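Local atomic coordinates of glutamate racemase (Francisella tularensis subsp. tularensis, PDB entry 3OUT), a protein that belongs to the Asp/Glu/hydantoin racemase family and has an alpha/beta fold with two parallel sheets and a pocket holding D-glutamic acid. Residues Pro31-Ile36 with Glu69-Ile74; Ile41-Tyr46 with Ala58-Lys63; Lys49-Ile54 with Ser81-Asp86. All coordinates share one frame; numbering follows the deposited sequence.

Interaction 1 (Pro31-Ile36 with Glu69-Ile74)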
loop_
_atom_site.group_PDB
_atom_site.type_symbol
_atom_site.label_atom_id
_atom_site.label_comp_id
_atom_site.label_asym_id
_atom_site.label_seq_id
_atom_site.Cartn_x
_atom_site.Cartn_y
_atom_site.Cartn_z
ATOM N N PRO B 31 -29.132 -13.566 12.793
ATOM C CA PRO B 31 -29.509 -13.630 11.397
ATOM C C PRO B 31 -30.108 -12.357 10.803
ATOM O O PRO B 31 -30.197 -12.292 9.578
ATOM C CB PRO B 31 -30.584 -14.733 11.386
ATOM C CG PRO B 31 -31.073 -14.727 12.769
ATOM C CD PRO B 31 -29.898 -14.522 13.615
ATOM N N ASN B 32 -30.459 -11.380 11.644
ATOM C CA ASN B 32 -31.047 -10.120 11.162
ATOM C C ASN B 32 -30.030 -9.010 11.044
ATOM O O ASN B 32 -30.413 -7.935 10.662
ATOM C CB ASN B 32 -32.150 -9.585 12.081
ATOM C CG ASN B 32 -33.289 -10.552 12.314
ATOM O OD1 ASN B 32 -33.732 -11.270 11.421
ATOM N ND2 ASN B 32 -33.802 -10.540 13.553
ATOM N N GLU B 33 -28.776 -9.247 11.410
ATOM C CA GLU B 33 -27.739 -8.186 11.376
ATOM C C GLU B 33 -27.072 -8.025 10.012
ATOM O O GLU B 33 -26.787 -9.014 9.329
ATOM C CB GLU B 33 -26.665 -8.469 12.395
ATOM C CG GLU B 33 -27.134 -8.502 13.837
ATOM C CD GLU B 33 -27.631 -7.142 14.340
ATOM O OE1 GLU B 33 -27.057 -6.119 13.909
ATOM O OE2 GLU B 33 -28.547 -7.105 15.195
ATOM N N ASP B 34 -26.826 -6.773 9.618
ATOM C CA ASP B 34 -25.977 -6.491 8.460
ATOM C C ASP B 34 -24.516 -6.710 8.868
ATOM O O ASP B 34 -24.114 -6.436 10.009
ATOM C CB ASP B 34 -26.150 -5.046 8.046
ATOM C CG ASP B 34 -27.546 -4.734 7.508
ATOM O OD1 ASP B 34 -28.273 -5.633 7.006
ATOM O OD2 ASP B 34 -27.897 -3.540 7.572
ATOM N N ILE B 35 -23.708 -7.229 7.944
ATOM C CA ILE B 35 -22.291 -7.509 8.204
ATOM C C ILE B 35 -21.463 -6.970 7.041
ATOM O O ILE B 35 -21.785 -7.195 5.863
ATOM C CB ILE B 35 -22.006 -9.048 8.361
ATOM C CG1 ILE B 35 -22.945 -9.693 9.411
ATOM C CG2 ILE B 35 -20.510 -9.282 8.684
ATOM C CD1 ILE B 35 -22.739 -11.190 9.590
ATOM N N ILE B 36 -20.361 -6.303 7.389
ATOM C CA ILE B 36 -19.334 -5.916 6.446
ATOM C C ILE B 36 -18.100 -6.746 6.813
ATOM O O ILE B 36 -17.584 -6.614 7.914
ATOM C CB ILE B 36 -18.959 -4.426 6.560
ATOM C CG1 ILE B 36 -20.122 -3.537 6.137
ATOM C CG2 ILE B 36 -17.683 -4.144 5.739
ATOM C CD1 ILE B 36 -19.850 -1.993 6.329
ATOM N N GLU B 69 -19.150 3.379 9.448
ATOM C CA GLU B 69 -20.016 3.558 10.625
ATOM C C GLU B 69 -20.571 2.215 11.105
ATOM O O GLU B 69 -21.796 2.049 11.294
ATOM C CB GLU B 69 -21.109 4.599 10.393
ATOM C CG GLU B 69 -20.548 5.992 10.206
ATOM C CD GLU B 69 -21.608 7.060 9.979
ATOM O OE1 GLU B 69 -22.593 6.845 9.243
ATOM O OE2 GLU B 69 -21.454 8.108 10.601
ATOM N N VAL B 70 -19.667 1.234 11.266
ATOM C CA VAL B 70 -20.036 -0.019 11.935
ATOM C C VAL B 70 -20.412 0.263 13.394
ATOM O O VAL B 70 -19.853 1.182 13.998
ATOM C CB VAL B 70 -18.933 -1.091 11.854
ATOM C CG1 VAL B 70 -18.670 -1.506 10.372
ATOM C CG2 VAL B 70 -17.613 -0.617 12.519
ATOM N N LYS B 71 -21.279 -0.553 13.986
ATOM C CA LYS B 71 -21.615 -0.398 15.435
ATOM C C LYS B 71 -20.704 -1.180 16.382
ATOM O O LYS B 71 -20.673 -0.920 17.591
ATOM C CB LYS B 71 -23.068 -0.778 15.742
ATOM C CG LYS B 71 -23.426 -2.187 15.405
ATOM C CD LYS B 71 -24.947 -2.407 15.632
ATOM C CE LYS B 71 -25.358 -3.753 15.216
ATOM N NZ LYS B 71 -26.888 -3.901 15.445
ATOM N N ALA B 72 -19.957 -2.128 15.818
ATOM C CA ALA B 72 -19.050 -2.990 16.567
ATOM C C ALA B 72 -18.087 -3.627 15.567
ATOM O O ALA B 72 -18.416 -3.810 14.404
ATOM C CB ALA B 72 -19.808 -4.115 17.339
ATOM N N ILE B 73 -16.918 -3.958 16.059
ATOM C CA ILE B 73 -15.891 -4.674 15.302
ATOM C C ILE B 73 -15.565 -5.976 16.002
ATOM O O ILE B 73 -15.388 -5.986 17.186
ATOM C CB ILE B 73 -14.642 -3.813 15.155
ATOM C CG1 ILE B 73 -14.934 -2.648 14.209
ATOM C CG2 ILE B 73 -13.439 -4.645 14.594
ATOM C CD1 ILE B 73 -13.925 -1.519 14.267
ATOM N N ILE B 74 -15.456 -7.062 15.236
ATOM C CA ILE B 74 -14.830 -8.263 15.712
ATOM C C ILE B 74 -13.571 -8.514 14.892
ATOM O O ILE B 74 -13.634 -8.610 13.655
ATOM C CB ILE B 74 -15.793 -9.474 15.676
ATOM C CG1 ILE B 74 -15.077 -10.804 15.968
ATOM C CG2 ILE B 74 -16.544 -9.565 14.359
ATOM C CD1 ILE B 74 -16.114 -11.850 16.533
#
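E33 and K71 meet in a buried salt bridge near the start of the two strands of a beta-alpha-beta crossover. Strand 35-39 leads through helix 51-67 to strand 72-75, and strand 10-14 lies between the two strands in the parallel sheet. The segments therefore do not pair directly; instead, their side chains reach past the start of the central strand, whose I10 and V12 share backbone hydrogen bonds with I36.

The tight part is polar. K71 NZ donates to E33 OE1 at 2.7 Å, approaching on the syn side of the carboxylate and 23° out of its plane. The two side chains cross at roughly a right angle. The K71 CG lies between backbone N and carbonyl carbon (chi1 60°), and the remaining chain is fully extended, which carries the ammonium across to the acid. E33 instead folds at chi2 (-66°), turning its carboxylate toward the lysine. The ammonium also donates to the carbonyl oxygens of L224 and D6, while E33 OE2 accepts from the backbone N of N226. The ammonium thus has three oxygen acceptors, and both carboxylate oxygens are engaged, an arrangement that would probably stabilise the charged forms of both groups.

The apolar part is looser. I36 and V70 are both buried, yet their nearest atoms, CD1 of I36 and CG1 of V70, stay 4.2 Å apart, and the two segments bury just 124 Å² in total. Toward solvent, P31 and N32 are exposed and stay clear of 69-74. CB of E69 points away from 31-36, and its carboxylate bonds to N126 and H133 of the second subunit. On the packed side, even the methylene beside the ammonium is close: CE of K71 lies 3.2 Å from OE1 of E33.

Interaction 2 (Ile41-Tyr46 with Ala58-Lys63). With DGL (D-glutamic acid), chain E.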
loop_
_atom_site.group_PDB
_atom_site.type_symbol
_atom_site.label_atom_id
_atom_site.label_comp_id
_atom_site.label_asym_id
_atom_site.label_seq_id
_atom_site.Cartn_x
_atom_site.Cartn_y
_atom_site.Cartn_z
ATOM N N ILE B 41 -6.843 -9.005 1.099
ATOM C CA ILE B 41 -6.368 -10.092 0.208
ATOM C C ILE B 41 -5.094 -9.716 -0.593
ATOM O O ILE B 41 -4.285 -10.581 -0.923
ATOM C CB ILE B 41 -7.512 -10.610 -0.717
ATOM C CG1 ILE B 41 -8.814 -10.885 0.054
ATOM C CG2 ILE B 41 -7.089 -11.905 -1.426
ATOM C CD1 ILE B 41 -8.669 -11.778 1.331
ATOM N N ALA B 42 -4.914 -8.433 -0.901
ATOM C CA ALA B 42 -3.731 -7.977 -1.639
ATOM C C ALA B 42 -2.426 -8.228 -0.895
ATOM O O ALA B 42 -1.392 -8.394 -1.529
ATOM C CB ALA B 42 -3.856 -6.492 -1.984
ATOM N N ARG B 43 -2.457 -8.245 0.443
ATOM C CA ARG B 43 -1.203 -8.253 1.233
ATOM C C ARG B 43 -1.072 -9.422 2.198
ATOM O O ARG B 43 -0.075 -9.502 2.929
ATOM C CB ARG B 43 -1.048 -6.887 1.947
ATOM C CG ARG B 43 -1.193 -5.733 1.022
ATOM C CD ARG B 43 -0.914 -4.371 1.678
ATOM N NE ARG B 43 -1.888 -4.025 2.717
ATOM C CZ ARG B 43 -2.104 -2.818 3.186
ATOM N NH1 ARG B 43 -1.375 -1.771 2.773
ATOM N NH2 ARG B 43 -3.019 -2.673 4.155
ATOM N N ILE B 44 -2.037 -10.341 2.199
ATOM C CA ILE B 44 -1.890 -11.605 2.929
ATOM C C ILE B 44 -0.703 -12.427 2.374
ATOM O O ILE B 44 -0.347 -12.349 1.186
ATOM C CB ILE B 44 -3.182 -12.452 2.970
ATOM C CG1 ILE B 44 -3.715 -12.796 1.558
ATOM C CG2 ILE B 44 -4.234 -11.773 3.870
ATOM C CD1 ILE B 44 -4.971 -13.736 1.589
ATOM N N PRO B 45 -0.082 -13.240 3.229
ATOM C CA PRO B 45 -0.411 -13.466 4.631
ATOM C C PRO B 45 0.151 -12.392 5.545
ATOM O O PRO B 45 1.201 -11.793 5.260
ATOM C CB PRO B 45 0.264 -14.801 4.935
ATOM C CG PRO B 45 1.472 -14.754 4.079
ATOM C CD PRO B 45 1.047 -14.068 2.815
ATOM N N TYR B 46 -0.505 -12.165 6.675
ATOM C CA TYR B 46 0.080 -11.358 7.733
ATOM C C TYR B 46 0.936 -12.189 8.689
ATOM O O TYR B 46 1.760 -11.643 9.400
ATOM C CB TYR B 46 -1.024 -10.705 8.552
ATOM C CG TYR B 46 -1.740 -9.515 7.959
ATOM C CD1 TYR B 46 -1.916 -9.350 6.581
ATOM C CD2 TYR B 46 -2.373 -8.600 8.798
ATOM C CE1 TYR B 46 -2.660 -8.282 6.077
ATOM C CE2 TYR B 46 -3.104 -7.527 8.297
ATOM C CZ TYR B 46 -3.259 -7.378 6.939
ATOM O OH TYR B 46 -4.024 -6.306 6.550
ATOM N N ALA B 58 -3.155 -2.841 9.791
ATOM C CA ALA B 58 -4.386 -2.872 10.616
ATOM C C ALA B 58 -4.952 -1.479 10.850
ATOM O O ALA B 58 -6.180 -1.329 10.878
ATOM C CB ALA B 58 -4.115 -3.527 11.986
ATOM N N ALA B 59 -4.088 -0.466 10.971
ATOM C CA ALA B 59 -4.601 0.905 11.135
ATOM C C ALA B 59 -5.416 1.323 9.901
ATOM O O ALA B 59 -6.445 1.949 10.025
ATOM C CB ALA B 59 -3.485 1.903 11.457
ATOM N N GLN B 60 -4.996 0.917 8.705
ATOM C CA GLN B 60 -5.706 1.272 7.504
ATOM C C GLN B 60 -7.094 0.622 7.459
ATOM O O GLN B 60 -8.087 1.303 7.195
ATOM C CB GLN B 60 -4.901 0.848 6.266
ATOM C CG GLN B 60 -3.529 1.546 6.119
ATOM C CD GLN B 60 -2.903 1.138 4.834
ATOM O OE1 GLN B 60 -2.459 0.015 4.700
ATOM N NE2 GLN B 60 -2.899 2.044 3.838
ATOM N N THR B 61 -7.167 -0.688 7.733
ATOM C CA THR B 61 -8.446 -1.422 7.718
ATOM C C THR B 61 -9.367 -0.836 8.792
ATOM O O THR B 61 -10.541 -0.671 8.562
ATOM C CB THR B 61 -8.255 -2.911 7.933
ATOM O OG1 THR B 61 -7.485 -3.413 6.829
ATOM C CG2 THR B 61 -9.606 -3.652 7.990
ATOM N N ALA B 62 -8.839 -0.535 9.954
ATOM C CA ALA B 62 -9.642 0.059 11.026
ATOM C C ALA B 62 -10.286 1.342 10.589
ATOM O O ALA B 62 -11.501 1.543 10.789
ATOM C CB ALA B 62 -8.810 0.279 12.320
ATOM N N LYS B 63 -9.505 2.214 9.941
ATOM C CA LYS B 63 -10.045 3.481 9.477
ATOM C C LYS B 63 -11.124 3.247 8.420
ATOM O O LYS B 63 -12.143 3.942 8.401
ATOM C CB LYS B 63 -8.932 4.408 8.977
ATOM C CG LYS B 63 -8.013 4.801 10.115
ATOM C CD LYS B 63 -6.736 5.501 9.637
ATOM C CE LYS B 63 -5.758 5.686 10.789
ATOM N NZ LYS B 63 -4.469 6.416 10.345
HETATM N N DGL E . -5.013 -14.937 7.476
HETATM C CA DGL E . -3.777 -15.475 8.145
HETATM C C DGL E . -2.550 -14.780 7.627
HETATM O O DGL E . -2.680 -13.687 7.031
HETATM C CB DGL E . -3.765 -15.298 9.659
HETATM C CG DGL E . -5.004 -15.833 10.391
HETATM C CD DGL E . -4.872 -15.901 11.900
HETATM O OE1 DGL E . -3.765 -15.696 12.432
HETATM O OE2 DGL E . -5.908 -16.212 12.553
HETATM O OXT DGL E . -1.412 -15.255 7.856
HETATM O O HOH W 1 -6.700 -6.035 7.422
#
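R43 presents the end of its guanidinium to the side-chain carbonyl of Q60, joining the loop after strand 35-39 to helix 51-67, the helix of the beta-alpha-beta crossover. The grip is end-on and bifurcated: NH1 and NH2 of R43 each lie 2.8 Å from OE1 of Q60, which sits near the guanidinium plane. Both hydrogen bonds are clearly bent at the hydrogen, as expected when two nitrogens share one acceptor.

The orientation is asymmetric at the amide. The two flat groups are turned 39° against each other and the side chains cross at about a right angle; NH1 meets a lone pair in the carbonyl plane, while NH2 is tilted 33° from it. The arginine chain bends at chi3 (-65°), and this bend aims the guanidinium at the helix. Second-shell partners fix both groups: NE of R43 forms a salt bridge with D40, the ring of F57 makes a cation-pi contact with R43, and Q60 NE2 donates to O of Y268, the C-terminal residue.

A second link runs beside this one through a water, 2.8 Å from OH of Y46, to which it donates, and also 2.8 Å from OG1 of T61. The phenol is further held by D40 OD2, so one carboxylate oxygen serves both the arginine and the tyrosine.

The other end of the loop lines the ligand pocket. The peptide bond before P45 is cis, and CB of P45 approaches OXT of D-glutamic acid to 3.4 Å. The backbone N of Y46 donates to the ligand's atom O at 2.7 Å.

Interaction 3 (Lys49-Ile54 with Ser81-Asp86)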
loop_
_atom_site.group_PDB
_atom_site.type_symbol
_atom_site.label_atom_id
_atom_site.label_comp_id
_atom_site.label_asym_id
_atom_site.label_seq_id
_atom_site.Cartn_x
_atom_site.Cartn_y
_atom_site.Cartn_z
ATOM N N LYS B 49 4.723 -11.567 8.530
ATOM C CA LYS B 49 5.168 -10.169 8.411
ATOM C C LYS B 49 5.618 -9.651 9.790
ATOM O O LYS B 49 5.381 -10.303 10.804
ATOM C CB LYS B 49 4.035 -9.316 7.805
ATOM C CG LYS B 49 3.423 -9.786 6.451
ATOM C CD LYS B 49 4.446 -9.850 5.318
ATOM C CE LYS B 49 3.992 -10.689 4.061
ATOM N NZ LYS B 49 2.702 -10.220 3.382
ATOM N N SER B 50 6.279 -8.509 9.809
ATOM C CA SER B 50 6.774 -7.885 11.034
ATOM C C SER B 50 5.656 -7.254 11.857
ATOM O O SER B 50 4.576 -6.908 11.346
ATOM C CB SER B 50 7.792 -6.790 10.736
ATOM O OG SER B 50 7.155 -5.627 10.247
ATOM N N ARG B 51 5.936 -7.036 13.126
ATOM C CA ARG B 51 4.971 -6.319 13.966
ATOM C C ARG B 51 4.673 -4.918 13.437
ATOM O O ARG B 51 3.506 -4.474 13.462
ATOM C CB ARG B 51 5.461 -6.233 15.390
ATOM C CG ARG B 51 5.395 -7.497 16.167
ATOM C CD ARG B 51 6.105 -7.117 17.456
ATOM N NE ARG B 51 6.294 -8.086 18.507
ATOM C CZ ARG B 51 7.192 -9.062 18.534
ATOM N NH1 ARG B 51 7.980 -9.352 17.499
ATOM N NH2 ARG B 51 7.258 -9.786 19.618
ATOM N N ALA B 52 5.695 -4.191 12.979
ATOM C CA ALA B 52 5.512 -2.795 12.518
ATOM C C ALA B 52 4.591 -2.780 11.309
ATOM O O ALA B 52 3.685 -1.943 11.207
ATOM C CB ALA B 52 6.860 -2.127 12.207
ATOM N N THR B 53 4.776 -3.732 10.413
ATOM C CA THR B 53 3.975 -3.765 9.203
ATOM C C THR B 53 2.545 -4.229 9.459
ATOM O O THR B 53 1.603 -3.674 8.899
ATOM C CB THR B 53 4.650 -4.643 8.152
ATOM O OG1 THR B 53 5.779 -3.914 7.689
ATOM C CG2 THR B 53 3.734 -4.853 6.958
ATOM N N ILE B 54 2.374 -5.201 10.347
ATOM C CA ILE B 54 1.035 -5.643 10.714
ATOM C C ILE B 54 0.265 -4.496 11.333
ATOM O O ILE B 54 -0.912 -4.302 10.989
ATOM C CB ILE B 54 1.035 -6.886 11.622
ATOM C CG1 ILE B 54 1.582 -8.104 10.828
ATOM C CG2 ILE B 54 -0.381 -7.123 12.177
ATOM C CD1 ILE B 54 2.038 -9.263 11.702
ATOM N N SER B 81 -5.164 -9.643 16.062
ATOM C CA SER B 81 -5.489 -9.544 17.510
ATOM C C SER B 81 -4.255 -9.537 18.409
ATOM O O SER B 81 -4.207 -8.850 19.426
ATOM C CB SER B 81 -6.363 -10.719 17.922
ATOM O OG SER B 81 -7.652 -10.705 17.253
ATOM N N ALA B 82 -3.285 -10.362 18.076
ATOM C CA ALA B 82 -2.064 -10.485 18.845
ATOM C C ALA B 82 -1.220 -9.210 18.875
ATOM O O ALA B 82 -0.558 -8.875 19.878
ATOM C CB ALA B 82 -1.200 -11.601 18.247
ATOM N N ILE B 83 -1.193 -8.531 17.730
ATOM C CA ILE B 83 -0.198 -7.493 17.465
ATOM C C ILE B 83 -0.760 -6.090 17.368
ATOM O O ILE B 83 -0.043 -5.141 17.707
ATOM C CB ILE B 83 0.639 -7.868 16.201
ATOM C CG1 ILE B 83 1.537 -9.055 16.559
ATOM C CG2 ILE B 83 1.412 -6.676 15.607
ATOM C CD1 ILE B 83 2.011 -9.918 15.360
ATOM N N ALA B 84 -2.021 -5.957 16.944
ATOM C CA ALA B 84 -2.623 -4.660 16.623
ATOM C C ALA B 84 -3.927 -4.365 17.290
ATOM O O ALA B 84 -4.589 -3.381 16.932
ATOM C CB ALA B 84 -2.764 -4.512 15.057
ATOM N N LYS B 85 -4.309 -5.134 18.326
ATOM C CA LYS B 85 -5.586 -4.889 18.975
ATOM C C LYS B 85 -5.674 -3.472 19.491
ATOM O O LYS B 85 -6.700 -2.826 19.333
ATOM C CB LYS B 85 -5.815 -5.875 20.130
ATOM C CG LYS B 85 -7.194 -5.802 20.782
ATOM C CD LYS B 85 -7.345 -6.882 21.856
ATOM C CE LYS B 85 -6.430 -6.701 23.053
ATOM N NZ LYS B 85 -6.889 -7.562 24.213
ATOM N N ASP B 86 -4.620 -2.970 20.140
ATOM C CA ASP B 86 -4.684 -1.639 20.717
ATOM C C ASP B 86 -4.745 -0.535 19.662
ATOM O O ASP B 86 -5.454 0.444 19.861
ATOM C CB ASP B 86 -3.500 -1.415 21.669
ATOM C CG ASP B 86 -3.634 -2.214 22.977
ATOM O OD1 ASP B 86 -4.713 -2.790 23.282
ATOM O OD2 ASP B 86 -2.630 -2.265 23.709
#
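I54 and I83 form an apolar helix-to-helix contact, packing the first turn of helix 51-67 against helix 78-92 within the alpha/beta fold. The evidence is methyl against methyl: CD1 of I54 lies 3.7 Å from CD1 of I83, and a second pair, CG2 to CG2 of the same residues, follows at 3.9 Å. The side chains cross at about a right angle, and I83 keeps its CG2 anti to the backbone N (chi1 -70° for CG1), so that both branches face I54 and R51.

CG2 of I83 also packs on the backbone of the first turn, 3.7 Å from the carbonyl O of R51, and it touches the aliphatic root of that arginine, with CG of R51 at 4.1 Å. Beyond this root the R51 chain extends to the fourth subunit, where it makes a cation-pi contact with Y237 of that chain. Within the same chain, A121 of helix 120-125 touches both isoleucines.

The start of helix 51-67 is fixed by S50 at the N-cap, whose hydroxyl also bonds D240 of the third subunit: N of T53 donates to OG of S50 at 3.0 Å, with an N-H...O angle of 160°.

Helix 51-67 ties the three contacts together. It supplies a segment to interactions 2 and 3 and connects the strands on which interaction 1 lies. Interactions 1 and 3 are buried, but by different means: interaction 1 combines a salt bridge with one apolar pair beside the start of strand 10-14, whereas interaction 3 is apolar packing between helices. Interaction 2 lies nearer the surface and is held by charged-to-neutral hydrogen bonds and a bridging water, its loop also contacting the ligand. Its centre is 10 Å from that of interaction 3, and they touch where CB of A58 meets CB of A84 at 3.5 Å. Interaction 1 stands apart, its centre 19 Å from that of interaction 2 and 23 Å from that of interaction 3.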